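Long-range contacts in vanadium-dependent haloperoxidase (Zobellia galactanivorans, PDB 4CIT), which probably acts as a vanadate-dependent iodoperoxidase, using hydrogen peroxide to oxidise iodide: residues 175-179 against 203-209; 53-59 against 284-288. All coordinates share one frame; numbering follows the deposited sequence.

Interaction 1: 175-179 against 203-209; sequences TRTMP and EPHWNKI
R176 NH2 serves two acceptors at once: it donates to E203 OE1 at 2.8 Å across the contact and to T175 OG1 at 2.9 Å beside it. Its neighbour NH1 completes an end-on pair, reaching E203 OE2 at 2.8 Å along an almost straight bond (175°) that uses the syn lone pair of that oxygen. The guanidinium and carboxylate planes lie 22° apart, nearly coplanar, and since NE also binds the carbonyl of Y172, all three nitrogens of R176 are engaged and the rotation of the group is fixed. The arginine starts out away from its partner; bends at chi2 and chi3 curl the chain back to E203. Two type I beta turns, T175 to M178 and E203 to W206, meet within the irregular stretch between helices 172-175 and 235-253 of this predominantly helical haloperoxidase, the second leading into a short 3-10 segment at 206-208. Elsewhere in the contact, M178 SD sits over one face of the H205 imidazole, 4.1 Å from the ring centroid, a Met-aromatic contact displaced toward the rim. At the edge of the same ring, H205 NE2 makes a weak bond of 3.4 Å to P179 O. Between the two turns, T175 CG2 packs on K208 CB at 4.0 Å, and the buried I209 brings CD1 against T175 OG1, a hydroxyl also bonded to the carbonyl of Y172.

Interaction 2: 53-59 against 284-288; sequences IHDIFSP and KKITP
I53 brings the last turn of helix 38-55 against segment 284-288, in a setting where one helix ends and two begin. The first closes with a Schellman motif at I56, while S58 and T287 are the N-caps of helices 59-80 and 288-302 of the haloperoxidase's helical body. From CB, which points toward the opposing chain, the I53 side chain divides. Its CG2 branch, anti to the backbone N, rests on K284 CA at 4.0 Å and beside K284 CG. The other branch runs past the backbone: CG1 lies 3.7 Å from K285 O, and the terminal CD1 reaches I286 CG2 at 4.0 Å. With an alanine here both branches vanish, which is likely to open a gap next to K284 and cost I286 CG2 its contact with CD1. Farther along, T287 chi1 (62°) sets OG1 between the backbone N and the carbonyl carbon, which leaves CG2 anti to the carbonyl carbon, where it packs 3.9 Å from P59 CA and touches the proline ring at CG. The two prolines that follow the caps meet as well, P59 CB against P288 CD. No direct hydrogen bond joins the segments; instead one water donates to P59 O at 2.9 Å and lies 2.7 Å from T287 OG1.

How the interactions relate
In this pair of contacts the chemistry differs with depth. Interaction 1, centred about 18 Å from the centre of the chain, is partly buried and relies on charge, sulfur and imidazole groups; interaction 2, about 11 Å from that centre, is buried and almost wholly apolar, with its polar link left to a water. The first ties together segments of one irregular excursion, whereas the second joins parts of the chain more than 200 residues apart, and the P288 side chain lies about 5 Å from a bound vanadate ion. Both lean on helix 59-80, and they touch directly where E203 CG packs on S58 OG at 3.9 Å.

Interaction 1: 175-179 against 203-209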
ATOM      1  N   THR A 175       5.599 -18.875   3.609  1.00 15.47           N
ATOM      2  CA  THR A 175       4.146 -18.888   3.660  1.00 17.18           C
ATOM      3  C   THR A 175       3.487 -19.246   2.328  1.00 17.81           C
ATOM      4  O   THR A 175       2.294 -19.517   2.299  1.00 19.86           O
ATOM      5  CB  THR A 175       3.580 -17.507   4.122  1.00 16.85           C
ATOM      6  OG1 THR A 175       4.039 -16.519   3.205  1.00 18.20           O
ATOM      7  CG2 THR A 175       3.887 -17.207   5.546  1.00 19.50           C
ATOM      8  N   ARG A 176       4.219 -19.328   1.228  1.00 18.13           N
ATOM      9  CA  ARG A 176       3.645 -19.699  -0.072  1.00 18.72           C
ATOM     10  C   ARG A 176       3.038 -21.112  -0.090  1.00 23.92           C
ATOM     11  O   ARG A 176       2.064 -21.311  -0.741  1.00 25.05           O
ATOM     12  CB  ARG A 176       4.669 -19.603  -1.235  1.00 17.31           C
ATOM     13  CG  ARG A 176       5.330 -18.266  -1.417  1.00 15.83           C
ATOM     14  CD  ARG A 176       4.283 -17.181  -1.747  1.00 16.69           C
ATOM     15  NE  ARG A 176       3.840 -16.597  -0.462  1.00 16.82           N
ATOM     16  CZ  ARG A 176       2.690 -15.969  -0.232  1.00 19.33           C
ATOM     17  NH1 ARG A 176       1.834 -15.789  -1.223  1.00 18.93           N
ATOM     18  NH2 ARG A 176       2.410 -15.521   1.018  1.00 19.58           N
ATOM     19  N   THR A 177       3.608 -22.022   0.679  1.00 27.14           N
ATOM     20  CA  THR A 177       3.172 -23.427   0.695  1.00 32.72           C
ATOM     21  C   THR A 177       2.668 -23.834   2.059  1.00 31.84           C
ATOM     22  O   THR A 177       2.594 -25.038   2.383  1.00 31.86           O
ATOM     23  CB  THR A 177       4.330 -24.345   0.302  1.00 32.61           C
ATOM     24  OG1 THR A 177       5.462 -24.096   1.164  1.00 32.52           O
ATOM     25  CG2 THR A 177       4.721 -24.077  -1.121  1.00 36.72           C
ATOM     26  N   MET A 178       2.233 -22.860   2.859  1.00 27.80           N
ATOM     27  CA  MET A 178       1.610 -23.180   4.135  1.00 33.02           C
ATOM     28  C   MET A 178       0.242 -23.811   3.886  1.00 38.84           C
ATOM     29  O   MET A 178      -0.455 -23.368   3.000  1.00 39.80           O
ATOM     30  CB  MET A 178       1.500 -21.942   5.004  1.00 32.84           C
ATOM     31  CG  MET A 178       2.595 -21.873   6.033  1.00 30.85           C
ATOM     32  SD  MET A 178       2.562 -20.355   7.036  1.00 24.55           S
ATOM     33  CE  MET A 178       4.366 -20.263   7.294  1.00 33.95           C
ATOM     34  N   PRO A 179      -0.120 -24.893   4.623  1.00 45.47           N
ATOM     35  CA  PRO A 179      -1.444 -25.504   4.391  1.00 50.31           C
ATOM     36  C   PRO A 179      -2.591 -24.550   4.670  1.00 49.70           C
ATOM     37  O   PRO A 179      -2.523 -23.702   5.584  1.00 48.53           O
ATOM     38  CB  PRO A 179      -1.491 -26.666   5.388  1.00 51.30           C
ATOM     39  CG  PRO A 179      -0.577 -26.238   6.503  1.00 53.97           C
ATOM     40  CD  PRO A 179       0.522 -25.427   5.844  1.00 51.94           C
ATOM     41  N   GLU A 203      -4.576 -14.790   1.396  1.00 10.88           N
ATOM     42  CA  GLU A 203      -3.465 -14.556   2.360  1.00 12.30           C
ATOM     43  C   GLU A 203      -3.774 -14.767   3.885  1.00 12.10           C
ATOM     44  O   GLU A 203      -3.504 -13.943   4.695  1.00 10.65           O
ATOM     45  CB  GLU A 203      -2.686 -13.246   2.097  1.00 13.26           C
ATOM     46  CG  GLU A 203      -2.033 -13.136   0.734  1.00 13.41           C
ATOM     47  CD  GLU A 203      -0.896 -14.148   0.481  1.00 15.19           C
ATOM     48  OE1 GLU A 203      -0.281 -14.751   1.432  1.00 14.42           O
ATOM     49  OE2 GLU A 203      -0.537 -14.327  -0.697  1.00 16.81           O
ATOM     50  N   PRO A 204      -4.261 -15.935   4.228  1.00 10.64           N
ATOM     51  CA  PRO A 204      -4.644 -16.247   5.601  1.00 10.57           C
ATOM     52  C   PRO A 204      -3.506 -16.079   6.571  1.00 10.63           C
ATOM     53  O   PRO A 204      -3.698 -15.836   7.772  1.00 10.23           O
ATOM     54  CB  PRO A 204      -5.211 -17.666   5.470  1.00 12.52           C
ATOM     55  CG  PRO A 204      -4.532 -18.230   4.182  1.00 13.56           C
ATOM     56  CD  PRO A 204      -4.494 -17.055   3.275  1.00 12.97           C
ATOM     57  N   HIS A 205      -2.291 -16.328   6.071  1.00 10.69           N
ATOM     58  CA  HIS A 205      -1.078 -16.202   6.863  1.00 11.85           C
ATOM     59  C   HIS A 205      -0.276 -14.973   6.644  1.00 10.10           C
ATOM     60  O   HIS A 205       0.911 -14.968   6.967  1.00  9.74           O
ATOM     61  CB  HIS A 205      -0.159 -17.480   6.633  1.00 15.23           C
ATOM     62  CG  HIS A 205      -0.901 -18.755   6.921  1.00 19.50           C
ATOM     63  ND1 HIS A 205      -1.355 -19.054   8.186  1.00 24.12           N
ATOM     64  CD2 HIS A 205      -1.350 -19.741   6.107  1.00 20.62           C
ATOM     65  CE1 HIS A 205      -1.991 -20.222   8.153  1.00 25.30           C
ATOM     66  NE2 HIS A 205      -1.971 -20.672   6.916  1.00 23.24           N
ATOM     67  N   TRP A 206      -0.865 -13.882   6.187  1.00  9.65           N
ATOM     68  CA  TRP A 206      -0.090 -12.637   6.039  1.00  9.19           C
ATOM     69  C   TRP A 206       0.409 -12.165   7.380  1.00  9.39           C
ATOM     70  O   TRP A 206       1.485 -11.549   7.425  1.00  9.66           O
ATOM     71  CB  TRP A 206      -0.897 -11.559   5.346  1.00  9.34           C
ATOM     72  CG  TRP A 206      -0.089 -10.533   4.691  1.00  8.38           C
ATOM     73  CD1 TRP A 206       0.077  -9.233   5.071  1.00  9.24           C
ATOM     74  CD2 TRP A 206       0.808 -10.765   3.610  1.00  8.41           C
ATOM     75  NE1 TRP A 206       1.004  -8.601   4.239  1.00  9.49           N
ATOM     76  CE2 TRP A 206       1.498  -9.555   3.365  1.00  9.11           C
ATOM     77  CE3 TRP A 206       1.146 -11.924   2.837  1.00  9.00           C
ATOM     78  CZ2 TRP A 206       2.430  -9.446   2.340  1.00  9.01           C
ATOM     79  CZ3 TRP A 206       2.093 -11.809   1.838  1.00  9.44           C
ATOM     80  CH2 TRP A 206       2.760 -10.601   1.635  1.00  9.76           C
ATOM     81  N   ASN A 207      -0.258 -12.539   8.510  1.00  9.28           N
ATOM     82  CA  ASN A 207       0.255 -12.233   9.811  1.00 10.53           C
ATOM     83  C   ASN A 207       1.541 -12.915  10.209  1.00 10.40           C
ATOM     84  O   ASN A 207       2.069 -12.629  11.289  1.00 11.96           O
ATOM     85  CB  ASN A 207      -0.835 -12.327  10.868  1.00 11.71           C
ATOM     86  CG  ASN A 207      -1.260 -13.691  11.140  1.00 12.76           C
ATOM     87  OD1 ASN A 207      -0.906 -14.636  10.393  1.00 11.33           O
ATOM     88  ND2 ASN A 207      -2.079 -13.857  12.219  1.00 14.53           N
ATOM     89  N   LYS A 208       2.025 -13.814   9.358  1.00 10.21           N
ATOM     90  CA  LYS A 208       3.305 -14.496   9.622  1.00 12.15           C
ATOM     91  C   LYS A 208       4.478 -13.890   8.865  1.00 11.18           C
ATOM     92  O   LYS A 208       5.597 -14.390   8.997  1.00 12.54           O
ATOM     93  CB  LYS A 208       3.185 -15.960   9.266  1.00 13.70           C
ATOM     94  CG  LYS A 208       2.116 -16.665  10.023  1.00 16.01           C
ATOM     95  CD  LYS A 208       2.360 -16.766  11.469  1.00 23.45           C
ATOM     96  CE  LYS A 208       1.230 -17.578  12.156  1.00 29.84           C
ATOM     97  NZ  LYS A 208       0.673 -16.795  13.319  1.00 31.68           N
ATOM     98  N   ILE A 209       4.244 -12.808   8.138  1.00 11.82           N
ATOM     99  CA  ILE A 209       5.324 -12.067   7.431  1.00 10.95           C
ATOM    100  C   ILE A 209       6.014 -11.206   8.507  1.00 11.00           C
ATOM    101  O   ILE A 209       5.378 -10.638   9.391  1.00 11.02           O
ATOM    102  CB  ILE A 209       4.692 -11.160   6.347  1.00 11.24           C
ATOM    103  CG1 ILE A 209       3.888 -12.007   5.303  1.00 11.52           C
ATOM    104  CG2 ILE A 209       5.831 -10.347   5.708  1.00 13.23           C
ATOM    105  CD1 ILE A 209       4.751 -12.978   4.543  1.00 12.16           C
TER

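Interaction 2: 53-59 against 284-288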
ATOM      1  N   ILE A  53      -0.838  -5.401 -11.703  1.00 18.54           N
ATOM      2  CA  ILE A  53      -2.160  -5.613 -12.286  1.00 23.89           C
ATOM      3  C   ILE A  53      -2.111  -6.811 -13.208  1.00 23.07           C
ATOM      4  O   ILE A  53      -2.847  -7.815 -13.034  1.00 21.26           O
ATOM      5  CB  ILE A  53      -2.636  -4.458 -13.112  1.00 27.08           C
ATOM      6  CG1 ILE A  53      -2.750  -3.184 -12.262  1.00 31.44           C
ATOM      7  CG2 ILE A  53      -4.013  -4.791 -13.712  1.00 32.77           C
ATOM      8  CD1 ILE A  53      -3.047  -1.968 -13.117  1.00 31.34           C
ATOM      9  N   HIS A  54      -1.176  -6.757 -14.148  1.00 18.91           N
ATOM     10  CA  HIS A  54      -1.014  -7.876 -15.060  1.00 20.48           C
ATOM     11  C   HIS A  54      -0.807  -9.252 -14.381  1.00 20.77           C
ATOM     12  O   HIS A  54      -1.423 -10.275 -14.826  1.00 16.60           O
ATOM     13  CB  HIS A  54       0.111  -7.574 -16.096  1.00 20.34           C
ATOM     14  CG  HIS A  54       0.335  -8.708 -17.015  1.00 23.74           C
ATOM     15  ND1 HIS A  54      -0.539  -9.010 -18.044  1.00 29.20           N
ATOM     16  CD2 HIS A  54       1.254  -9.701 -16.999  1.00 27.28           C
ATOM     17  CE1 HIS A  54      -0.119 -10.091 -18.672  1.00 28.65           C
ATOM     18  NE2 HIS A  54       0.966 -10.530 -18.063  1.00 28.55           N
ATOM     19  N   ASP A  55       0.010  -9.336 -13.317  1.00 16.70           N
ATOM     20  CA  ASP A  55       0.423 -10.576 -12.686  1.00 18.69           C
ATOM     21  C   ASP A  55      -0.551 -11.026 -11.571  1.00 20.26           C
ATOM     22  O   ASP A  55      -0.360 -12.097 -10.951  1.00 23.71           O
ATOM     23  CB  ASP A  55       1.839 -10.411 -12.063  1.00 18.21           C
ATOM     24  CG  ASP A  55       2.961 -10.344 -13.109  1.00 20.18           C
ATOM     25  OD1 ASP A  55       2.721 -10.617 -14.300  1.00 16.90           O
ATOM     26  OD2 ASP A  55       4.145 -10.053 -12.741  1.00 20.12           O
ATOM     27  N   ILE A  56      -1.525 -10.167 -11.319  1.00 17.08           N
ATOM     28  CA  ILE A  56      -2.631 -10.413 -10.372  1.00 22.35           C
ATOM     29  C   ILE A  56      -2.129 -10.628  -8.937  1.00 18.42           C
ATOM     30  O   ILE A  56      -2.428 -11.578  -8.233  1.00 20.14           O
ATOM     31  CB  ILE A  56      -3.631 -11.477 -10.858  1.00 28.37           C
ATOM     32  CG1 ILE A  56      -3.762 -11.368 -12.407  1.00 30.87           C
ATOM     33  CG2 ILE A  56      -4.971 -11.206 -10.208  1.00 30.32           C
ATOM     34  CD1 ILE A  56      -4.756 -12.330 -13.008  1.00 33.63           C
ATOM     35  N   PHE A  57      -1.420  -9.619  -8.491  1.00 16.70           N
ATOM     36  CA  PHE A  57      -1.064  -9.520  -7.079  1.00 16.60           C
ATOM     37  C   PHE A  57      -2.211  -9.063  -6.209  1.00 15.35           C
ATOM     38  O   PHE A  57      -2.900  -8.105  -6.493  1.00 17.96           O
ATOM     39  CB  PHE A  57       0.187  -8.688  -6.923  1.00 16.46           C
ATOM     40  CG  PHE A  57       1.436  -9.428  -7.313  1.00 16.52           C
ATOM     41  CD1 PHE A  57       1.982 -10.375  -6.470  1.00 18.48           C
ATOM     42  CD2 PHE A  57       2.045  -9.235  -8.553  1.00 17.87           C
ATOM     43  CE1 PHE A  57       3.105 -11.138  -6.819  1.00 20.09           C
ATOM     44  CE2 PHE A  57       3.153  -9.952  -8.898  1.00 18.25           C
ATOM     45  CZ  PHE A  57       3.712 -10.895  -8.039  1.00 20.38           C
ATOM     46  N   SER A  58      -2.318  -9.636  -5.024  1.00 14.36           N
ATOM     47  CA  SER A  58      -3.370  -9.247  -4.073  1.00 13.86           C
ATOM     48  C   SER A  58      -2.989  -7.981  -3.257  1.00 11.65           C
ATOM     49  O   SER A  58      -1.813  -7.613  -3.201  1.00 12.76           O
ATOM     50  CB  SER A  58      -3.603 -10.371  -3.073  1.00 14.04           C
ATOM     51  OG  SER A  58      -2.455 -10.564  -2.233  1.00 14.30           O
ATOM     52  N   PRO A  59      -3.969  -7.331  -2.586  1.00 12.17           N
ATOM     53  CA  PRO A  59      -3.632  -6.106  -1.836  1.00 13.35           C
ATOM     54  C   PRO A  59      -2.503  -6.191  -0.812  1.00 13.12           C
ATOM     55  O   PRO A  59      -1.543  -5.380  -0.866  1.00 12.75           O
ATOM     56  CB  PRO A  59      -4.971  -5.641  -1.236  1.00 14.48           C
ATOM     57  CG  PRO A  59      -5.975  -6.171  -2.228  1.00 14.78           C
ATOM     58  CD  PRO A  59      -5.420  -7.494  -2.735  1.00 13.10           C
ATOM     59  N   LYS A 284      -8.779  -4.486 -14.994  1.00 50.49           N
ATOM     60  CA  LYS A 284      -7.667  -3.516 -14.785  1.00 43.09           C
ATOM     61  C   LYS A 284      -7.944  -2.575 -13.598  1.00 29.98           C
ATOM     62  O   LYS A 284      -8.531  -1.498 -13.744  1.00 27.16           O
ATOM     63  CB  LYS A 284      -7.416  -2.712 -16.082  1.00 47.31           C
ATOM     64  CG  LYS A 284      -6.012  -2.101 -16.152  1.00 53.29           C
ATOM     65  CD  LYS A 284      -5.689  -1.327 -17.434  1.00 51.94           C
ATOM     66  CE  LYS A 284      -5.928   0.181 -17.257  1.00 53.08           C
ATOM     67  NZ  LYS A 284      -4.877   1.069 -17.850  1.00 48.84           N
ATOM     68  N   LYS A 285      -7.609  -2.987 -12.386  1.00 25.59           N
ATOM     69  CA  LYS A 285      -7.742  -2.073 -11.263  1.00 26.84           C
ATOM     70  C   LYS A 285      -6.523  -2.088 -10.306  1.00 21.46           C
ATOM     71  O   LYS A 285      -5.864  -3.123 -10.256  1.00 24.88           O
ATOM     72  CB  LYS A 285      -8.963  -2.444 -10.511  1.00 37.43           C
ATOM     73  CG  LYS A 285     -10.203  -1.725 -11.007  1.00 40.98           C
ATOM     74  CD  LYS A 285     -11.398  -2.553 -10.609  1.00 48.15           C
ATOM     75  CE  LYS A 285     -11.157  -3.181  -9.236  1.00 47.70           C
ATOM     76  NZ  LYS A 285     -12.339  -2.953  -8.386  1.00 39.44           N
ATOM     77  N   ILE A 286      -6.197  -0.944  -9.677  1.00 18.24           N
ATOM     78  CA  ILE A 286      -5.102  -0.904  -8.718  1.00 19.46           C
ATOM     79  C   ILE A 286      -5.594  -1.271  -7.300  1.00 20.95           C
ATOM     80  O   ILE A 286      -6.751  -1.200  -7.021  1.00 24.55           O
ATOM     81  CB  ILE A 286      -4.341   0.431  -8.739  1.00 20.37           C
ATOM     82  CG1 ILE A 286      -5.201   1.650  -8.398  1.00 19.54           C
ATOM     83  CG2 ILE A 286      -3.669   0.569 -10.080  1.00 21.41           C
ATOM     84  CD1 ILE A 286      -4.370   2.915  -8.193  1.00 24.91           C
ATOM     85  N   THR A 287      -4.715  -1.698  -6.409  1.00 14.96           N
ATOM     86  CA  THR A 287      -5.068  -1.964  -5.047  1.00 14.57           C
ATOM     87  C   THR A 287      -5.000  -0.714  -4.155  1.00 13.20           C
ATOM     88  O   THR A 287      -4.443   0.301  -4.559  1.00 12.17           O
ATOM     89  CB  THR A 287      -4.125  -3.016  -4.474  1.00 16.28           C
ATOM     90  OG1 THR A 287      -2.825  -2.476  -4.505  1.00 16.63           O
ATOM     91  CG2 THR A 287      -4.211  -4.331  -5.260  1.00 20.78           C
ATOM     92  N   PRO A 288      -5.521  -0.777  -2.945  1.00 12.33           N
ATOM     93  CA  PRO A 288      -5.503   0.404  -2.114  1.00 12.90           C
ATOM     94  C   PRO A 288      -4.120   0.926  -1.777  1.00 12.00           C
ATOM     95  O   PRO A 288      -3.929   2.164  -1.685  1.00 12.91           O
ATOM     96  CB  PRO A 288      -6.218  -0.067  -0.814  1.00 13.57           C
ATOM     97  CG  PRO A 288      -7.166  -1.078  -1.318  1.00 13.54           C
ATOM     98  CD  PRO A 288      -6.388  -1.845  -2.373  1.00 14.77           C
TER
HETATM   99  O   HOH W   1      -2.404  -2.806  -1.863  1.00 13.57           O